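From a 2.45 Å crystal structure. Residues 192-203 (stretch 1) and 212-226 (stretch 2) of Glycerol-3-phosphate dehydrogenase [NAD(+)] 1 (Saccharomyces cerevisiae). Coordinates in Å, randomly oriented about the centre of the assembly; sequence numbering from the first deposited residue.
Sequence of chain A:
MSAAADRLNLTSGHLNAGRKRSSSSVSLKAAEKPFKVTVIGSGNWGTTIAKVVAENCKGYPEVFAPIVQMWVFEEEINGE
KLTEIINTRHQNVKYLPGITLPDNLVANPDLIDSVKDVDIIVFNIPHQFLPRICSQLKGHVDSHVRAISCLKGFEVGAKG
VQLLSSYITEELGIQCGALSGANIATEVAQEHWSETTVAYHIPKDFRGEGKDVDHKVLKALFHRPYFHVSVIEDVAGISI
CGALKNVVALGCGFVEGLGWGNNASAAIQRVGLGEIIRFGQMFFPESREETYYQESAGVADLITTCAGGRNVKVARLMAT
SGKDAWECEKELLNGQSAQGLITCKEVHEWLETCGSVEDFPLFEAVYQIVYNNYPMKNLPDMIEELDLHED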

ATOM      1  N   HIS A 192     -18.299 -11.019  -4.829  1.00 55.27           N
ATOM      2  CA  HIS A 192     -17.294 -10.967  -3.766  1.00 53.76           C
ATOM      3  C   HIS A 192     -16.879  -9.501  -3.672  1.00 53.63           C
ATOM      4  O   HIS A 192     -16.529  -8.895  -4.690  1.00 52.47           O
ATOM      5  CB  HIS A 192     -16.079 -11.850  -4.101  1.00 54.50           C
ATOM      6  CG  HIS A 192     -16.323 -13.329  -4.039  1.00 61.14           C
ATOM      7  ND1 HIS A 192     -17.593 -13.856  -3.861  1.00 66.32           N
ATOM      8  CD2 HIS A 192     -15.442 -14.349  -4.162  1.00 63.75           C
ATOM      9  CE1 HIS A 192     -17.440 -15.170  -3.872  1.00 67.71           C
ATOM     10  NE2 HIS A 192     -16.163 -15.513  -4.045  1.00 66.50           N
ATOM     11  N   TRP A 193     -16.991  -8.915  -2.476  1.00 47.96           N
ATOM     12  CA  TRP A 193     -16.694  -7.503  -2.273  1.00 45.08           C
ATOM     13  C   TRP A 193     -15.293  -7.019  -2.695  1.00 45.25           C
ATOM     14  O   TRP A 193     -14.270  -7.553  -2.268  1.00 44.93           O
ATOM     15  CB  TRP A 193     -17.073  -7.030  -0.860  1.00 43.62           C
ATOM     16  CG  TRP A 193     -16.828  -5.568  -0.659  1.00 43.27           C
ATOM     17  CD1 TRP A 193     -17.578  -4.537  -1.142  1.00 46.85           C
ATOM     18  CD2 TRP A 193     -15.689  -4.972  -0.021  1.00 41.15           C
ATOM     19  NE1 TRP A 193     -17.009  -3.334  -0.795  1.00 45.31           N
ATOM     20  CE2 TRP A 193     -15.850  -3.573  -0.098  1.00 44.84           C
ATOM     21  CE3 TRP A 193     -14.561  -5.489   0.644  1.00 41.41           C
ATOM     22  CZ2 TRP A 193     -14.934  -2.680   0.474  1.00 43.08           C
ATOM     23  CZ3 TRP A 193     -13.655  -4.605   1.216  1.00 41.40           C
ATOM     24  CH2 TRP A 193     -13.854  -3.217   1.142  1.00 41.95           C
ATOM     25  N   SER A 194     -15.285  -5.983  -3.524  1.00 39.59           N
ATOM     26  CA  SER A 194     -14.104  -5.284  -4.015  1.00 37.89           C
ATOM     27  C   SER A 194     -14.511  -3.844  -4.349  1.00 44.40           C
ATOM     28  O   SER A 194     -15.671  -3.462  -4.148  1.00 45.70           O
ATOM     29  CB  SER A 194     -13.485  -5.986  -5.227  1.00 40.35           C
ATOM     30  OG  SER A 194     -14.355  -6.032  -6.347  1.00 48.55           O
ATOM     31  N   GLU A 195     -13.546  -3.039  -4.824  1.00 40.50           N
ATOM     32  CA  GLU A 195     -13.781  -1.650  -5.176  1.00 39.53           C
ATOM     33  C   GLU A 195     -13.275  -1.353  -6.577  1.00 42.54           C
ATOM     34  O   GLU A 195     -12.497  -2.127  -7.152  1.00 40.36           O
ATOM     35  CB  GLU A 195     -13.052  -0.713  -4.196  1.00 39.69           C
ATOM     36  CG  GLU A 195     -13.455  -0.825  -2.735  1.00 45.05           C
ATOM     37  CD  GLU A 195     -12.727   0.156  -1.834  1.00 51.78           C
ATOM     38  OE1 GLU A 195     -13.400   0.822  -1.018  1.00 57.95           O
ATOM     39  OE2 GLU A 195     -11.491   0.281  -1.966  1.00 45.79           O
ATOM     40  N   THR A 196     -13.689  -0.186  -7.099  1.00 40.22           N
ATOM     41  CA  THR A 196     -13.202   0.373  -8.351  1.00 40.27           C
ATOM     42  C   THR A 196     -13.259   1.890  -8.317  1.00 43.46           C
ATOM     43  O   THR A 196     -14.076   2.477  -7.597  1.00 41.61           O
ATOM     44  CB  THR A 196     -13.871  -0.238  -9.610  1.00 46.80           C
ATOM     45  OG1 THR A 196     -12.940  -0.156 -10.684  1.00 44.24           O
ATOM     46  CG2 THR A 196     -15.169   0.475 -10.019  1.00 46.84           C
ATOM     47  N   THR A 197     -12.394   2.509  -9.131  1.00 40.89           N
ATOM     48  CA  THR A 197     -12.388   3.944  -9.357  1.00 41.30           C
ATOM     49  C   THR A 197     -12.960   4.134 -10.761  1.00 46.42           C
ATOM     50  O   THR A 197     -12.663   3.348 -11.670  1.00 44.29           O
ATOM     51  CB  THR A 197     -10.975   4.541  -9.306  1.00 44.35           C
ATOM     52  OG1 THR A 197     -10.180   3.897  -8.316  1.00 42.09           O
ATOM     53  CG2 THR A 197     -10.996   6.039  -9.085  1.00 41.96           C
ATOM     54  N   VAL A 198     -13.812   5.157 -10.907  1.00 45.53           N
ATOM     55  CA  VAL A 198     -14.358   5.609 -12.174  1.00 47.50           C
ATOM     56  C   VAL A 198     -13.873   7.054 -12.306  1.00 53.42           C
ATOM     57  O   VAL A 198     -14.116   7.870 -11.414  1.00 53.42           O
ATOM     58  CB  VAL A 198     -15.903   5.482 -12.308  1.00 52.22           C
ATOM     59  CG1 VAL A 198     -16.375   6.014 -13.665  1.00 54.21           C
ATOM     60  CG2 VAL A 198     -16.355   4.039 -12.128  1.00 50.72           C
ATOM     61  N   ALA A 199     -13.142   7.354 -13.391  1.00 51.19           N
ATOM     62  CA  ALA A 199     -12.636   8.701 -13.651  1.00 52.13           C
ATOM     63  C   ALA A 199     -13.243   9.264 -14.914  1.00 60.34           C
ATOM     64  O   ALA A 199     -13.335   8.562 -15.918  1.00 60.96           O
ATOM     65  CB  ALA A 199     -11.127   8.699 -13.737  1.00 51.47           C
ATOM     66  N   TYR A 200     -13.681  10.527 -14.864  1.00 59.74           N
ATOM     67  CA  TYR A 200     -14.316  11.199 -16.001  1.00 62.30           C
ATOM     68  C   TYR A 200     -14.236  12.710 -15.826  1.00 69.09           C
ATOM     69  O   TYR A 200     -14.631  13.239 -14.782  1.00 67.56           O
ATOM     70  CB  TYR A 200     -15.786  10.740 -16.113  1.00 63.40           C
ATOM     71  CG  TYR A 200     -16.586  11.335 -17.249  1.00 67.69           C
ATOM     72  CD1 TYR A 200     -16.564  10.762 -18.518  1.00 70.22           C
ATOM     73  CD2 TYR A 200     -17.445  12.409 -17.034  1.00 70.76           C
ATOM     74  CE1 TYR A 200     -17.330  11.283 -19.559  1.00 74.07           C
ATOM     75  CE2 TYR A 200     -18.218  12.936 -18.066  1.00 74.63           C
ATOM     76  CZ  TYR A 200     -18.155  12.373 -19.330  1.00 81.78           C
ATOM     77  OH  TYR A 200     -18.914  12.897 -20.349  1.00 85.12           O
ATOM     78  N   HIS A 201     -13.706  13.398 -16.842  1.00 69.32           N
ATOM     79  CA  HIS A 201     -13.640  14.855 -16.849  1.00 72.63           C
ATOM     80  C   HIS A 201     -14.941  15.325 -17.467  1.00 79.03           C
ATOM     81  O   HIS A 201     -15.254  14.934 -18.598  1.00 79.67           O
ATOM     82  CB  HIS A 201     -12.453  15.373 -17.686  1.00 75.60           C
ATOM     83  CG  HIS A 201     -11.113  15.124 -17.065  1.00 77.47           C
ATOM     84  ND1 HIS A 201     -10.217  14.224 -17.619  1.00 78.07           N
ATOM     85  CD2 HIS A 201     -10.558  15.668 -15.955  1.00 79.18           C
ATOM     86  CE1 HIS A 201      -9.150  14.248 -16.835  1.00 76.43           C
ATOM     87  NE2 HIS A 201      -9.311  15.097 -15.816  1.00 77.33           N
ATOM     88  N   ILE A 202     -15.722  16.123 -16.715  1.00 76.64           N
ATOM     89  CA  ILE A 202     -16.978  16.684 -17.209  1.00 79.64           C
ATOM     90  C   ILE A 202     -16.602  17.617 -18.372  1.00 88.12           C
ATOM     91  O   ILE A 202     -15.727  18.470 -18.195  1.00 88.87           O
ATOM     92  CB  ILE A 202     -17.791  17.380 -16.078  1.00 83.35           C
ATOM     93  CG1 ILE A 202     -18.408  16.339 -15.128  1.00 79.79           C
ATOM     94  CG2 ILE A 202     -18.886  18.300 -16.640  1.00 88.26           C
ATOM     95  CD1 ILE A 202     -17.940  16.464 -13.763  1.00 87.99           C
ATOM     96  N   PRO A 203     -17.162  17.400 -19.586  1.00 87.51           N
ATOM     97  CA  PRO A 203     -16.761  18.229 -20.735  1.00 91.42           C
ATOM     98  C   PRO A 203     -17.425  19.603 -20.818  1.00101.29           C
ATOM     99  O   PRO A 203     -18.316  19.925 -20.032  1.00101.52           O
ATOM    100  CB  PRO A 203     -17.111  17.347 -21.937  1.00 93.17           C
ATOM    101  CG  PRO A 203     -18.254  16.526 -21.475  1.00 95.67           C
ATOM    102  CD  PRO A 203     -18.172  16.393 -19.977  1.00 88.10           C
ATOM    103  N   ASP A 212     -27.417  14.882 -19.539  1.00103.55           N
ATOM    104  CA  ASP A 212     -26.019  14.490 -19.722  1.00 97.98           C
ATOM    105  C   ASP A 212     -25.476  13.740 -18.502  1.00 94.60           C
ATOM    106  O   ASP A 212     -26.088  13.759 -17.432  1.00 94.17           O
ATOM    107  CB  ASP A 212     -25.153  15.728 -20.023  1.00100.42           C
ATOM    108  CG  ASP A 212     -23.938  15.482 -20.904  1.00 99.42           C
ATOM    109  OD1 ASP A 212     -23.462  16.444 -21.533  1.00 99.60           O
ATOM    110  OD2 ASP A 212     -23.460  14.326 -20.956  1.00100.08           O
ATOM    111  N   VAL A 213     -24.320  13.081 -18.674  1.00 85.79           N
ATOM    112  CA  VAL A 213     -23.663  12.331 -17.614  1.00 80.49           C
ATOM    113  C   VAL A 213     -22.682  13.178 -16.801  1.00 82.84           C
ATOM    114  O   VAL A 213     -21.878  13.930 -17.359  1.00 83.18           O
ATOM    115  CB  VAL A 213     -23.159  10.890 -17.989  1.00 80.39           C
ATOM    116  CG1 VAL A 213     -23.380  10.557 -19.462  1.00 81.75           C
ATOM    117  CG2 VAL A 213     -21.709  10.631 -17.566  1.00 76.23           C
ATOM    118  N   ASP A 214     -22.808  13.077 -15.476  1.00 77.11           N
ATOM    119  CA  ASP A 214     -21.964  13.720 -14.481  1.00 75.36           C
ATOM    120  C   ASP A 214     -21.475  12.613 -13.537  1.00 75.55           C
ATOM    121  O   ASP A 214     -21.719  11.433 -13.809  1.00 73.70           O
ATOM    122  CB  ASP A 214     -22.730  14.843 -13.731  1.00 80.23           C
ATOM    123  CG  ASP A 214     -24.109  14.500 -13.176  1.00 92.25           C
ATOM    124  OD1 ASP A 214     -24.374  13.301 -12.927  1.00 92.36           O
ATOM    125  OD2 ASP A 214     -24.907  15.438 -12.948  1.00 98.68           O
ATOM    126  N   HIS A 215     -20.797  12.976 -12.441  1.00 70.95           N
ATOM    127  CA  HIS A 215     -20.278  12.002 -11.482  1.00 67.16           C
ATOM    128  C   HIS A 215     -21.360  11.266 -10.705  1.00 71.38           C
ATOM    129  O   HIS A 215     -21.136  10.128 -10.303  1.00 69.47           O
ATOM    130  CB  HIS A 215     -19.236  12.644 -10.562  1.00 66.49           C
ATOM    131  CG  HIS A 215     -17.973  13.022 -11.272  1.00 69.28           C
ATOM    132  ND1 HIS A 215     -16.969  13.713 -10.626  1.00 70.73           N
ATOM    133  CD2 HIS A 215     -17.587  12.784 -12.549  1.00 70.83           C
ATOM    134  CE1 HIS A 215     -16.016  13.884 -11.527  1.00 70.01           C
ATOM    135  NE2 HIS A 215     -16.346  13.341 -12.698  1.00 70.51           N
ATOM    136  N   LYS A 216     -22.537  11.892 -10.531  1.00 70.97           N
ATOM    137  CA  LYS A 216     -23.692  11.304  -9.849  1.00 71.47           C
ATOM    138  C   LYS A 216     -24.264  10.144 -10.675  1.00 73.80           C
ATOM    139  O   LYS A 216     -24.568   9.088 -10.117  1.00 71.41           O
ATOM    140  CB  LYS A 216     -24.775  12.366  -9.574  1.00 77.99           C
ATOM    141  CG  LYS A 216     -24.424  13.337  -8.444  1.00 92.31           C
ATOM    142  CD  LYS A 216     -25.580  13.540  -7.460  1.00107.17           C
ATOM    143  CE  LYS A 216     -26.528  14.658  -7.836  1.00123.52           C
ATOM    144  NZ  LYS A 216     -27.578  14.861  -6.800  1.00135.58           N
ATOM    145  N   VAL A 217     -24.388  10.347 -12.010  1.00 71.82           N
ATOM    146  CA  VAL A 217     -24.886   9.357 -12.972  1.00 71.72           C
ATOM    147  C   VAL A 217     -23.922   8.151 -13.007  1.00 72.01           C
ATOM    148  O   VAL A 217     -24.376   7.006 -12.935  1.00 70.80           O
ATOM    149  CB  VAL A 217     -25.143   9.999 -14.366  1.00 78.10           C
ATOM    150  CG1 VAL A 217     -25.294   8.949 -15.460  1.00 77.67           C
ATOM    151  CG2 VAL A 217     -26.367  10.913 -14.333  1.00 82.12           C
ATOM    152  N   LEU A 218     -22.598   8.423 -13.052  1.00 66.06           N
ATOM    153  CA  LEU A 218     -21.540   7.405 -13.063  1.00 62.31           C
ATOM    154  C   LEU A 218     -21.466   6.616 -11.762  1.00 63.63           C
ATOM    155  O   LEU A 218     -21.180   5.419 -11.805  1.00 61.89           O
ATOM    156  CB  LEU A 218     -20.169   8.004 -13.418  1.00 60.82           C
ATOM    157  CG  LEU A 218     -20.029   8.551 -14.845  1.00 67.03           C
ATOM    158  CD1 LEU A 218     -18.766   9.331 -14.988  1.00 66.60           C
ATOM    159  CD2 LEU A 218     -20.097   7.443 -15.895  1.00 67.02           C
ATOM    160  N   LYS A 219     -21.740   7.272 -10.617  1.00 59.90           N
ATOM    161  CA  LYS A 219     -21.786   6.628  -9.303  1.00 58.26           C
ATOM    162  C   LYS A 219     -22.969   5.674  -9.264  1.00 63.70           C
ATOM    163  O   LYS A 219     -22.804   4.534  -8.854  1.00 63.74           O
ATOM    164  CB  LYS A 219     -21.883   7.672  -8.166  1.00 61.73           C
ATOM    165  CG  LYS A 219     -21.948   7.078  -6.747  1.00 69.78           C
ATOM    166  CD  LYS A 219     -20.583   6.793  -6.130  1.00 69.87           C
ATOM    167  CE  LYS A 219     -20.712   6.375  -4.682  1.00 70.56           C
ATOM    168  NZ  LYS A 219     -19.456   6.633  -3.920  1.00 76.14           N
ATOM    169  N   ALA A 220     -24.141   6.127  -9.729  1.00 62.80           N
ATOM    170  CA  ALA A 220     -25.367   5.335  -9.784  1.00 64.34           C
ATOM    171  C   ALA A 220     -25.259   4.177 -10.785  1.00 67.31           C
ATOM    172  O   ALA A 220     -25.830   3.117 -10.536  1.00 68.18           O
ATOM    173  CB  ALA A 220     -26.551   6.228 -10.135  1.00 68.77           C
ATOM    174  N   LEU A 221     -24.521   4.376 -11.897  1.00 61.50           N
ATOM    175  CA  LEU A 221     -24.345   3.380 -12.955  1.00 60.67           C
ATOM    176  C   LEU A 221     -23.491   2.181 -12.546  1.00 61.45           C
ATOM    177  O   LEU A 221     -23.811   1.051 -12.919  1.00 60.89           O
ATOM    178  CB  LEU A 221     -23.774   4.040 -14.235  1.00 60.90           C
ATOM    179  CG  LEU A 221     -23.638   3.178 -15.502  1.00 65.34           C
ATOM    180  CD1 LEU A 221     -24.988   2.675 -15.985  1.00 68.73           C
ATOM    181  CD2 LEU A 221     -22.953   3.950 -16.601  1.00 68.11           C
ATOM    182  N   PHE A 222     -22.408   2.419 -11.798  1.00 56.01           N
ATOM    183  CA  PHE A 222     -21.479   1.356 -11.431  1.00 52.76           C
ATOM    184  C   PHE A 222     -21.520   0.864  -9.988  1.00 55.82           C
ATOM    185  O   PHE A 222     -21.174  -0.297  -9.750  1.00 54.30           O
ATOM    186  CB  PHE A 222     -20.050   1.721 -11.864  1.00 52.08           C
ATOM    187  CG  PHE A 222     -19.881   1.987 -13.344  1.00 54.54           C
ATOM    188  CD1 PHE A 222     -19.868   0.938 -14.260  1.00 56.91           C
ATOM    189  CD2 PHE A 222     -19.720   3.285 -13.820  1.00 56.86           C
ATOM    190  CE1 PHE A 222     -19.692   1.183 -15.621  1.00 58.76           C
ATOM    191  CE2 PHE A 222     -19.548   3.528 -15.186  1.00 60.29           C
ATOM    192  CZ  PHE A 222     -19.541   2.477 -16.075  1.00 58.93           C
ATOM    193  N   HIS A 223     -21.901   1.731  -9.023  1.00 52.61           N
ATOM    194  CA  HIS A 223     -21.918   1.352  -7.604  1.00 50.55           C
ATOM    195  C   HIS A 223     -22.901   0.236  -7.270  1.00 57.58           C
ATOM    196  O   HIS A 223     -24.072   0.284  -7.662  1.00 60.80           O
ATOM    197  CB  HIS A 223     -22.112   2.563  -6.678  1.00 50.92           C
ATOM    198  CG  HIS A 223     -21.862   2.252  -5.232  1.00 52.42           C
ATOM    199  ND1 HIS A 223     -20.613   2.407  -4.668  1.00 51.06           N
ATOM    200  CD2 HIS A 223     -22.707   1.767  -4.293  1.00 55.23           C
ATOM    201  CE1 HIS A 223     -20.739   2.025  -3.407  1.00 50.55           C
ATOM    202  NE2 HIS A 223     -21.978   1.625  -3.138  1.00 53.24           N
ATOM    203  N   ARG A 224     -22.404  -0.772  -6.539  1.00 52.14           N
ATOM    204  CA  ARG A 224     -23.173  -1.924  -6.057  1.00 52.42           C
ATOM    205  C   ARG A 224     -22.761  -2.166  -4.595  1.00 53.88           C
ATOM    206  O   ARG A 224     -21.653  -1.766  -4.234  1.00 51.76           O
ATOM    207  CB  ARG A 224     -22.876  -3.194  -6.901  1.00 49.06           C
ATOM    208  CG  ARG A 224     -23.188  -3.114  -8.401  1.00 53.91           C
ATOM    209  CD  ARG A 224     -24.657  -2.868  -8.744  1.00 62.57           C
ATOM    210  NE  ARG A 224     -25.540  -3.958  -8.324  1.00 63.31           N
ATOM    211  CZ  ARG A 224     -26.588  -3.814  -7.520  1.00 74.42           C
ATOM    212  NH1 ARG A 224     -26.905  -2.619  -7.038  1.00 58.19           N
ATOM    213  NH2 ARG A 224     -27.329  -4.862  -7.195  1.00 65.88           N
ATOM    214  N   PRO A 225     -23.577  -2.836  -3.745  1.00 51.13           N
ATOM    215  CA  PRO A 225     -23.131  -3.097  -2.358  1.00 49.93           C
ATOM    216  C   PRO A 225     -21.853  -3.953  -2.281  1.00 52.57           C
ATOM    217  O   PRO A 225     -21.041  -3.772  -1.370  1.00 51.36           O
ATOM    218  CB  PRO A 225     -24.337  -3.799  -1.719  1.00 54.51           C
ATOM    219  CG  PRO A 225     -25.515  -3.420  -2.589  1.00 61.22           C
ATOM    220  CD  PRO A 225     -24.939  -3.367  -3.973  1.00 55.59           C
ATOM    221  N   TYR A 226     -21.663  -4.851  -3.269  1.00 48.05           N
ATOM    222  CA  TYR A 226     -20.507  -5.740  -3.413  1.00 44.61           C
ATOM    223  C   TYR A 226     -19.399  -5.126  -4.304  1.00 46.68           C
ATOM    224  O   TYR A 226     -18.369  -5.759  -4.530  1.00 45.49           O
ATOM    225  CB  TYR A 226     -20.960  -7.104  -3.985  1.00 46.49           C
ATOM    226  CG  TYR A 226     -21.538  -7.031  -5.387  1.00 49.22           C
ATOM    227  CD1 TYR A 226     -20.711  -7.080  -6.508  1.00 49.64           C
ATOM    228  CD2 TYR A 226     -22.913  -6.943  -5.594  1.00 52.69           C
ATOM    229  CE1 TYR A 226     -21.236  -7.017  -7.799  1.00 51.30           C
ATOM    230  CE2 TYR A 226     -23.449  -6.887  -6.881  1.00 54.84           C
ATOM    231  CZ  TYR A 226     -22.607  -6.925  -7.981  1.00 59.24           C
ATOM    232  OH  TYR A 226     -23.127  -6.868  -9.253  1.00 57.54           O
TER
HETATM  233  O   HOH W   1     -16.798  -6.909  -6.338  1.00 45.92           O
HETATM  234  O   HOH W   2     -20.782  14.763 -19.605  1.00 56.78           O

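Stretch 1 runs as a strand from S194 to A199, with loop on both sides. Stretch 2 holds one helix, H215 to F222, and the two run in opposite directions: W193 lies near Y226, V198 near L218, and I202 near D214. The contact buries 573 Å², both sides summed.

Two direct hydrogen bonds join the stretches, and both accept on backbone carbonyls. S194 N donates to Y226 O at 3.3 Å. H215 NE2 donates to Y200 O at 2.7 Å and is nearly linear, with an angle of 170°. The imidazole reaches this carbonyl with its edge, so its face stays free for another neighbour. Y226 O also receives a CA-H...O contact from W193 CA at 3.3 Å.

Two waters add bridges. Water 1 donates to H192 O and Y226 O, two carbonyls that could not bond each other directly, and accepts from S194 OG. Water 2 donates to V213 O and, weakly, to D212 OD2. It also bonds Y200 OH, tying the phenol to the start of stretch 2.

The apolar contacts come from V198 in the strand and from Y200 and I202 in the loop that follows it. V198 and Y200 both point toward stretch 2, while A199 between them points away. V198 CG2 meets F222 CD2 at 3.8 Å, and V198 CG1 lies 4.3 Å from L218 CB. L218 and F222 are four residues apart, one helical turn, so they present a common surface. Y200 CB packs on L218 CD1 at 3.5 Å. Over one face of the Y200 ring sits V213, with CG2 4.2 Å from CE2. I202 CD1 lies over the face of the H215 ring, 3.8 Å from its centroid, a CH-pi contact.

D214 caps the helix: its OD1 accepts from V217 N at 3.1 Å, satisfying an amide in the first turn.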